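Local coordinates for protein glutathione S-transferase (Pseudomonas fluorescens, PDB 3M3M) that probably acts as a glutathione transferase, binding glutathione in a pocket between a thioredoxin-like domain and a helical domain, at residues Gly39-Glu44 with Gly53-Leu58; Ala71-Leu76 with Asp161-Ala166; Arg112-Gln115 with Leu120-Glu123. All blocks are in the same frame, centred on the assembly; numbering follows the deposited sequence.

Interaction 1 of 3, residues Gly39-Glu44 with Gly53-Leu58; sequences GDTQTE and GKIPVL. With GSH (glutathione), chain B.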
loop_
_atom_site.group_PDB
_atom_site.type_symbol
_atom_site.label_atom_id
_atom_site.label_comp_id
_atom_site.label_asym_id
_atom_site.label_seq_id
_atom_site.Cartn_x
_atom_site.Cartn_y
_atom_site.Cartn_z
ATOM N N GLY A 39 -5.276 16.845 12.630
ATOM C CA GLY A 39 -6.723 17.016 12.525
ATOM C C GLY A 39 -7.278 17.150 11.088
ATOM O O GLY A 39 -8.506 17.261 10.895
ATOM N N ASP A 40 -6.409 16.993 10.071
ATOM C CA ASP A 40 -6.732 17.416 8.674
ATOM C C ASP A 40 -7.811 16.481 8.053
ATOM O O ASP A 40 -8.523 16.912 7.087
ATOM C CB ASP A 40 -5.476 17.358 7.819
ATOM C CG ASP A 40 -4.581 18.557 8.020
ATOM O OD1 ASP A 40 -4.998 19.462 8.839
ATOM O OD2 ASP A 40 -3.511 18.597 7.334
ATOM N N THR A 41 -7.960 15.273 8.577
ATOM C CA THR A 41 -8.917 14.322 7.975
ATOM C C THR A 41 -10.279 14.379 8.659
ATOM O O THR A 41 -11.183 13.627 8.283
ATOM C CB THR A 41 -8.425 12.829 8.037
ATOM O OG1 THR A 41 -8.151 12.411 9.406
ATOM C CG2 THR A 41 -7.202 12.631 7.118
ATOM N N GLN A 42 -10.408 15.239 9.674
ATOM C CA GLN A 42 -11.678 15.349 10.428
ATOM C C GLN A 42 -12.416 16.632 10.134
ATOM O O GLN A 42 -13.467 16.877 10.765
ATOM C CB GLN A 42 -11.414 15.298 11.947
ATOM C CG GLN A 42 -10.665 14.028 12.414
ATOM C CD GLN A 42 -10.493 14.020 13.958
ATOM O OE1 GLN A 42 -9.976 14.981 14.539
ATOM N NE2 GLN A 42 -10.979 12.957 14.621
ATOM N N THR A 43 -11.947 17.436 9.197
ATOM C CA THR A 43 -12.665 18.658 8.833
ATOM C C THR A 43 -13.819 18.358 7.867
ATOM O O THR A 43 -13.751 17.430 7.116
ATOM C CB THR A 43 -11.745 19.629 8.147
ATOM O OG1 THR A 43 -11.278 19.106 6.888
ATOM C CG2 THR A 43 -10.495 19.915 9.153
ATOM N N GLU A 44 -14.810 19.240 7.787
ATOM C CA GLU A 44 -15.854 19.062 6.768
ATOM C C GLU A 44 -15.357 19.156 5.372
ATOM O O GLU A 44 -15.937 18.465 4.456
ATOM C CB GLU A 44 -17.029 20.089 6.935
ATOM C CG GLU A 44 -17.702 19.914 8.231
ATOM C CD GLU A 44 -18.556 18.641 8.284
ATOM O OE1 GLU A 44 -18.962 18.101 7.190
ATOM O OE2 GLU A 44 -18.791 18.204 9.432
ATOM N N GLY A 53 -13.104 9.626 5.952
ATOM C CA GLY A 53 -12.133 10.338 6.815
ATOM C C GLY A 53 -10.704 9.775 6.702
ATOM O O GLY A 53 -9.927 9.875 7.660
ATOM N N LYS A 54 -10.380 9.188 5.549
ATOM C CA LYS A 54 -9.010 8.619 5.335
ATOM C C LYS A 54 -8.306 9.126 4.121
ATOM O O LYS A 54 -8.940 9.473 3.109
ATOM C CB LYS A 54 -9.087 7.080 5.202
ATOM C CG LYS A 54 -9.552 6.448 6.652
ATOM C CD LYS A 54 -9.559 4.958 6.611
ATOM C CE LYS A 54 -10.268 4.370 7.898
ATOM N NZ LYS A 54 -9.976 4.937 9.225
ATOM N N ILE A 55 -6.974 9.100 4.180
ATOM C CA ILE A 55 -6.146 9.323 2.981
ATOM C C ILE A 55 -5.665 7.896 2.563
ATOM O O ILE A 55 -5.556 6.979 3.368
ATOM C CB ILE A 55 -4.949 10.245 3.287
ATOM C CG1 ILE A 55 -4.256 9.793 4.564
ATOM C CG2 ILE A 55 -5.559 11.722 3.285
ATOM C CD1 ILE A 55 -3.071 10.694 4.948
ATOM N N PRO A 56 -5.387 7.710 1.267
ATOM C CA PRO A 56 -5.329 8.752 0.202
ATOM C C PRO A 56 -6.724 9.008 -0.410
ATOM O O PRO A 56 -7.676 8.169 -0.309
ATOM C CB PRO A 56 -4.369 8.124 -0.808
ATOM C CG PRO A 56 -4.746 6.618 -0.688
ATOM C CD PRO A 56 -4.784 6.435 0.845
ATOM N N VAL A 57 -6.840 10.205 -0.997
ATOM C CA VAL A 57 -7.925 10.584 -1.898
ATOM C C VAL A 57 -7.295 11.048 -3.202
ATOM O O VAL A 57 -6.267 11.742 -3.189
ATOM C CB VAL A 57 -8.696 11.749 -1.298
ATOM C CG1 VAL A 57 -9.883 12.129 -2.333
ATOM C CG2 VAL A 57 -9.337 11.312 0.042
ATOM N N LEU A 58 -7.888 10.666 -4.336
ATOM C CA LEU A 58 -7.427 11.119 -5.667
ATOM C C LEU A 58 -8.551 12.003 -6.174
ATOM O O LEU A 58 -9.717 11.588 -6.274
ATOM C CB LEU A 58 -7.223 9.955 -6.629
ATOM C CG LEU A 58 -6.862 10.378 -8.063
ATOM C CD1 LEU A 58 -5.497 10.970 -8.028
ATOM C CD2 LEU A 58 -6.819 9.217 -9.051
HETATM N N1 GSH B . -8.738 1.164 3.432
HETATM C CA1 GSH B . -8.095 2.529 3.278
HETATM C C1 GSH B . -7.181 2.599 2.050
HETATM O O11 GSH B . -7.115 3.704 1.438
HETATM O O12 GSH B . -6.504 1.579 1.749
HETATM C CB1 GSH B . -7.291 2.756 4.600
HETATM C CG1 GSH B . -6.636 4.095 4.468
HETATM C CD1 GSH B . -6.112 4.579 5.836
HETATM O OE1 GSH B . -6.250 3.792 6.974
HETATM N N2 GSH B . -5.500 5.795 5.957
HETATM C CA2 GSH B . -4.994 6.237 7.255
HETATM C C2 GSH B . -5.823 7.376 7.662
HETATM O O2 GSH B . -6.193 8.238 6.722
HETATM C CB2 GSH B . -3.522 6.675 7.027
HETATM S SG2 GSH B . -2.463 5.209 6.496
HETATM N N3 GSH B . -6.201 7.514 8.923
HETATM C CA3 GSH B . -6.958 8.725 9.281
HETATM C C3 GSH B . -8.078 8.457 10.271
HETATM O O31 GSH B . -8.560 9.405 10.963
HETATM O O32 GSH B . -8.541 7.308 10.361
#

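Interaction 2 of 3, residues Ala71-Leu76 with Asp161-Ala166; sequences AILNFL and DIALYA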
loop_
_atom_site.group_PDB
_atom_site.type_symbol
_atom_site.label_atom_id
_atom_site.label_comp_id
_atom_site.label_asym_id
_atom_site.label_seq_id
_atom_site.Cartn_x
_atom_site.Cartn_y
_atom_site.Cartn_z
ATOM N N ALA A 71 -8.650 0.956 -4.648
ATOM C CA ALA A 71 -9.587 1.280 -5.785
ATOM C C ALA A 71 -8.917 2.323 -6.672
ATOM O O ALA A 71 -8.964 2.209 -7.881
ATOM C CB ALA A 71 -10.914 1.853 -5.228
ATOM N N ILE A 72 -8.192 3.218 -6.037
ATOM C CA ILE A 72 -7.406 4.202 -6.844
ATOM C C ILE A 72 -6.360 3.499 -7.719
ATOM O O ILE A 72 -6.220 3.838 -8.916
ATOM C CB ILE A 72 -6.758 5.287 -5.916
ATOM C CG1 ILE A 72 -7.862 6.117 -5.204
ATOM C CG2 ILE A 72 -5.796 6.188 -6.817
ATOM C CD1 ILE A 72 -7.244 6.810 -3.936
ATOM N N LEU A 73 -5.670 2.475 -7.218
ATOM C CA LEU A 73 -4.755 1.711 -8.045
ATOM C C LEU A 73 -5.496 1.122 -9.246
ATOM O O LEU A 73 -4.976 1.141 -10.387
ATOM C CB LEU A 73 -4.084 0.578 -7.255
ATOM C CG LEU A 73 -3.092 1.003 -6.144
ATOM C CD1 LEU A 73 -2.589 -0.256 -5.400
ATOM C CD2 LEU A 73 -1.910 1.770 -6.862
ATOM N N ASN A 74 -6.693 0.544 -9.001
ATOM C CA ASN A 74 -7.435 -0.000 -10.183
ATOM C C ASN A 74 -7.770 1.074 -11.234
ATOM O O ASN A 74 -7.681 0.767 -12.481
ATOM C CB ASN A 74 -8.703 -0.687 -9.689
ATOM C CG ASN A 74 -8.429 -2.189 -9.269
ATOM O OD1 ASN A 74 -8.474 -3.090 -10.100
ATOM N ND2 ASN A 74 -8.010 -2.406 -8.053
ATOM N N PHE A 75 -8.232 2.248 -10.780
ATOM C CA PHE A 75 -8.592 3.328 -11.731
ATOM C C PHE A 75 -7.330 3.725 -12.547
ATOM O O PHE A 75 -7.420 3.856 -13.793
ATOM C CB PHE A 75 -9.021 4.513 -10.947
ATOM C CG PHE A 75 -9.335 5.677 -11.740
ATOM C CD1 PHE A 75 -10.507 5.683 -12.522
ATOM C CD2 PHE A 75 -8.433 6.809 -11.789
ATOM C CE1 PHE A 75 -10.858 6.854 -13.294
ATOM C CE2 PHE A 75 -8.813 7.961 -12.573
ATOM C CZ PHE A 75 -9.963 7.915 -13.358
ATOM N N LEU A 76 -6.189 3.919 -11.858
ATOM C CA LEU A 76 -4.965 4.395 -12.591
ATOM C C LEU A 76 -4.416 3.353 -13.531
ATOM O O LEU A 76 -3.883 3.669 -14.643
ATOM C CB LEU A 76 -3.859 4.827 -11.588
ATOM C CG LEU A 76 -4.267 6.035 -10.766
ATOM C CD1 LEU A 76 -3.259 6.368 -9.617
ATOM C CD2 LEU A 76 -4.509 7.282 -11.666
ATOM N N ASP A 161 1.104 -6.476 -6.452
ATOM C CA ASP A 161 2.462 -6.298 -5.848
ATOM C C ASP A 161 2.582 -4.907 -5.266
ATOM O O ASP A 161 3.155 -4.753 -4.217
ATOM C CB ASP A 161 3.503 -6.484 -6.988
ATOM C CG ASP A 161 3.383 -7.880 -7.652
ATOM O OD1 ASP A 161 3.635 -8.913 -7.007
ATOM O OD2 ASP A 161 2.999 -7.912 -8.823
ATOM N N ILE A 162 2.147 -3.885 -6.015
ATOM C CA ILE A 162 2.233 -2.494 -5.538
ATOM C C ILE A 162 1.460 -2.404 -4.172
ATOM O O ILE A 162 1.994 -1.855 -3.149
ATOM C CB ILE A 162 1.660 -1.540 -6.509
ATOM C CG1 ILE A 162 2.568 -1.490 -7.801
ATOM C CG2 ILE A 162 1.552 -0.115 -5.849
ATOM C CD1 ILE A 162 1.897 -0.800 -8.970
ATOM N N ALA A 163 0.257 -2.946 -4.138
ATOM C CA ALA A 163 -0.549 -2.892 -2.879
ATOM C C ALA A 163 0.220 -3.516 -1.693
ATOM O O ALA A 163 0.194 -3.009 -0.536
ATOM C CB ALA A 163 -1.903 -3.602 -3.140
ATOM N N LEU A 164 0.823 -4.704 -1.907
ATOM C CA LEU A 164 1.528 -5.404 -0.808
ATOM C C LEU A 164 2.957 -4.873 -0.556
ATOM O O LEU A 164 3.463 -5.010 0.588
ATOM C CB LEU A 164 1.518 -6.928 -1.031
ATOM C CG LEU A 164 0.087 -7.458 -0.667
ATOM C CD1 LEU A 164 -0.285 -8.663 -1.328
ATOM C CD2 LEU A 164 -0.034 -7.635 0.823
ATOM N N TYR A 165 3.606 -4.253 -1.566
ATOM C CA TYR A 165 4.960 -3.763 -1.351
ATOM C C TYR A 165 4.940 -2.580 -0.415
ATOM O O TYR A 165 5.891 -2.413 0.366
ATOM C CB TYR A 165 5.529 -3.316 -2.694
ATOM C CG TYR A 165 6.943 -2.775 -2.600
ATOM C CD1 TYR A 165 8.070 -3.686 -2.540
ATOM C CD2 TYR A 165 7.156 -1.404 -2.537
ATOM C CE1 TYR A 165 9.361 -3.182 -2.413
ATOM C CE2 TYR A 165 8.492 -0.903 -2.371
ATOM C CZ TYR A 165 9.524 -1.800 -2.294
ATOM O OH TYR A 165 10.826 -1.272 -2.139
ATOM N N ALA A 166 3.861 -1.775 -0.487
ATOM C CA ALA A 166 3.883 -0.479 0.207
ATOM C C ALA A 166 4.191 -0.636 1.700
ATOM O O ALA A 166 5.076 0.084 2.194
ATOM C CB ALA A 166 2.530 0.308 -0.014
#

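Interaction 3 of 3, residues Arg112-Gln115 with Leu120-Glu123; sequences RFIQ and LPEE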
loop_
_atom_site.group_PDB
_atom_site.type_symbol
_atom_site.label_atom_id
_atom_site.label_comp_id
_atom_site.label_asym_id
_atom_site.label_seq_id
_atom_site.Cartn_x
_atom_site.Cartn_y
_atom_site.Cartn_z
ATOM N N ARG A 112 3.722 -1.129 12.732
ATOM C CA ARG A 112 4.681 -0.034 12.369
ATOM C C ARG A 112 4.211 1.268 13.034
ATOM O O ARG A 112 5.026 2.051 13.519
ATOM C CB ARG A 112 4.694 0.100 10.835
ATOM C CG ARG A 112 5.325 1.475 10.371
ATOM C CD ARG A 112 5.654 1.338 8.848
ATOM N NE ARG A 112 6.232 2.602 8.291
ATOM C CZ ARG A 112 5.530 3.628 7.813
ATOM N NH1 ARG A 112 4.188 3.615 7.873
ATOM N NH2 ARG A 112 6.136 4.638 7.163
ATOM N N PHE A 113 2.908 1.544 13.049
ATOM C CA PHE A 113 2.437 2.785 13.735
ATOM C C PHE A 113 2.808 2.761 15.213
ATOM O O PHE A 113 3.412 3.712 15.717
ATOM C CB PHE A 113 0.938 2.983 13.592
ATOM C CG PHE A 113 0.463 4.221 14.265
ATOM C CD1 PHE A 113 0.683 5.455 13.694
ATOM C CD2 PHE A 113 -0.212 4.129 15.511
ATOM C CE1 PHE A 113 0.217 6.606 14.333
ATOM C CE2 PHE A 113 -0.623 5.300 16.156
ATOM C CZ PHE A 113 -0.392 6.511 15.573
ATOM N N ILE A 114 2.517 1.647 15.870
ATOM C CA ILE A 114 2.846 1.498 17.296
ATOM C C ILE A 114 4.324 1.695 17.557
ATOM O O ILE A 114 4.708 2.440 18.488
ATOM C CB ILE A 114 2.341 0.119 17.833
ATOM C CG1 ILE A 114 0.793 0.159 17.939
ATOM C CG2 ILE A 114 2.959 -0.215 19.227
ATOM C CD1 ILE A 114 0.199 -1.349 18.162
ATOM N N GLN A 115 5.176 1.022 16.787
ATOM C CA GLN A 115 6.614 1.075 17.038
ATOM C C GLN A 115 7.220 2.396 16.504
ATOM O O GLN A 115 7.931 3.076 17.200
ATOM C CB GLN A 115 7.301 -0.090 16.369
ATOM C CG GLN A 115 8.827 -0.139 16.593
ATOM C CD GLN A 115 9.440 -1.424 16.073
ATOM O OE1 GLN A 115 8.754 -2.468 15.969
ATOM N NE2 GLN A 115 10.747 -1.367 15.737
ATOM N N LEU A 120 6.532 2.288 20.727
ATOM C CA LEU A 120 6.200 1.012 21.323
ATOM C C LEU A 120 5.829 1.133 22.763
ATOM O O LEU A 120 6.468 0.606 23.587
ATOM C CB LEU A 120 7.283 -0.017 21.121
ATOM C CG LEU A 120 6.695 -1.366 20.735
ATOM C CD1 LEU A 120 7.754 -2.305 20.328
ATOM C CD2 LEU A 120 5.719 -1.971 21.732
ATOM N N PRO A 121 4.793 1.866 23.037
ATOM C CA PRO A 121 4.499 2.056 24.457
ATOM C C PRO A 121 4.182 0.767 25.127
ATOM O O PRO A 121 3.512 -0.117 24.536
ATOM C CB PRO A 121 3.236 2.894 24.476
ATOM C CG PRO A 121 3.168 3.496 23.119
ATOM C CD PRO A 121 3.801 2.559 22.183
ATOM N N GLU A 122 4.542 0.683 26.410
ATOM C CA GLU A 122 4.157 -0.521 27.179
ATOM C C GLU A 122 2.697 -0.857 27.124
ATOM O O GLU A 122 2.361 -2.041 27.080
ATOM C CB GLU A 122 4.581 -0.398 28.664
ATOM C CG GLU A 122 6.001 -0.872 28.798
ATOM C CD GLU A 122 6.261 -2.330 28.290
ATOM O OE1 GLU A 122 5.600 -3.298 28.777
ATOM O OE2 GLU A 122 7.172 -2.517 27.433
ATOM N N GLU A 123 1.825 0.145 27.136
ATOM C CA GLU A 123 0.376 -0.061 27.161
ATOM C C GLU A 123 -0.110 -0.789 25.880
ATOM O O GLU A 123 -1.238 -1.247 25.822
ATOM C CB GLU A 123 -0.420 1.270 27.271
ATOM C CG GLU A 123 0.076 2.336 28.320
ATOM C CD GLU A 123 1.371 3.146 27.839
ATOM O OE1 GLU A 123 2.533 2.717 28.168
ATOM O OE2 GLU A 123 1.216 4.189 27.133
#

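Interaction 1 of 3, residues Gly39-Glu44 with Gly53-Leu58
Thr41 and Gly53 mark the closest backbone approach, with Thr41 CA 5.2 Å from Gly53 CA, where the loop after strand 29-33 passes the lead-in to strand 57-60. Residues 39-42 form a type I turn, closed by the bond from Gln42 N to Gly39 O. The other segment is extended from Lys54 onward, has a cis peptide bond between Ile55 and Pro56, and becomes strand at Val57. Thr41 points its side chain across: CB rests 3.3 Å from Gly53 O, and CG2 meets Ile55 CG2 at 4.3 Å. No hydrogen bond joins the segments directly, but glutathione touches both. Ile55 grips the cysteinyl residue of the ligand through two backbone bonds, 2.8 Å from Ile55 N to GSH O2 (N-H...O angle 161°) and 2.8 Å from GSH N2 to Ile55 O, much as one antiparallel strand pairs with another. Lys54 runs alongside the ligand, nearly straight until a bend at chi4 (-44°) turns NZ onto the glycyl carboxylate, 3.0 Å from GSH O32. Thr41 OG1 stands 3.4 Å from GSH O31, the other oxygen of that group, at best a weak bond. A methionine in place of Lys54 would probably leave this carboxylate without its cationic mate and the glycyl end freer to turn. The residue before a cis-proline pairing with the cysteinyl backbone is the hallmark of the glutathione site in thioredoxin-fold transferases; backbone bonds read the peptide, whereas the lysine ammonium probably recognises the terminal carboxylate.

Interaction 2 of 3, residues Ala71-Leu76 with Asp161-Ala166
Leu73 packing on Ile162 and Ala163 belongs to the interface between the two domains of the glutathione transferase fold, where helix 69-77 of the thioredoxin-like domain faces helix 159-168 of the helical domain. The backbones stay well apart, with Leu73 CA 8.1 Å from Ala163 CA, and the leucine side chain spans the gap. Both of its methyl branches take part. CD2 meets Ile162 CG2 at 4.1 Å, while CD1 lies 4.1 Å from Ala163 CB, close to the backbone of that helix and also near the same isoleucine methyl. Leu73 sets its CG anti to the carbonyl carbon (chi1 -68°), and with CD1 anti to CA (chi2 176°) the fork reaches out to both partners. On the far side Ile162 presents its CG2 methyl, which stands anti to the backbone N, while the small Ala163 lets the leucine tip come close to the helix. Met21 of helix 13-24 and Gln97 of helix 87-117 also touch Leu73. The side chain of Leu73 lies about 8 Å from the bound glutathione, and Ser69, which binds glutathione, starts the same helix. With no hydrogen bond or charge across it, this contact rests on van der Waals packing of buried methyl groups between two helices whose ends border the glutathione pocket.

Interaction 3 of 3, residues Arg112-Gln115 with Leu120-Glu123
Leu120 and Ile114 carry this contact, with Gln115 adding a smaller share; Leu120 and Pro121 take the chain on beyond the C-terminal end of helix 87-117, toward the start of helix 125-146. The key polar link is the hydrogen bond from Leu120 N to Ile114 O, 2.9 Å long with an N-H...O angle of 155°. The donor does not lie in the plane of the carbonyl but is tilted 31° from it. Leu120 has positive phi and psi, a left-handed backbone conformation, outside the helical range, as the chain leaves the helix. The bond spans six residues, past the ordinary helical spacing; the helix itself widens into a pi-type turn at residues 113-115. Beside this bond the side chains of Ile114 and Leu120 meet at an angle, Ile114 CG2 touching Leu120 CD2 at 4.1 Å. That methyl stands anti to the isoleucine's backbone N, on the side where both Leu120 and Pro121 lie. Pro121 packs on it too: its CD is 4.1 Å from Ile114 CG2 and 3.8 Å from Ile114 O, so the carbonyl oxygen that accepts the bond also has the proline ring against it. Gln115 takes part through its aliphatic portion, CG lying 4.4 Å from Leu120 CD1. Next in the chain comes helix 125-146, whose Leu131 and Glu127 touch Ile114, and whose Tyr128 and Arg125 touch Leu120. This is the turn between two long helices of the all-helical domain, remote from the ligand, the Ile114 side chain being about 13 Å from glutathione. One backbone bond ties the outgoing chain to the last turns of the helix, and the apolar contacts of Ile114 with Leu120 and Pro121 lie beside it.

How the interactions relate
Interactions 1 and 2 are buried, and they touch each other: Leu58 packs against Ile72, Phe75 and Leu76, so the strand leading from the ligand-binding loop lies on the helix that faces the helical domain. Interaction 3 is only partly buried and stands apart, its nearest atoms about 7 Å from interaction 2 and about 11 Å from interaction 1. Along the chain it is nested within the loop that interaction 2 closes. Chemistry follows place. At the pocket, backbone and charged groups are turned to glutathione; between the domains the contact is apolar, carried by methyl groups; at the peripheral turn of the helical domain, one backbone bond is combined with apolar packing.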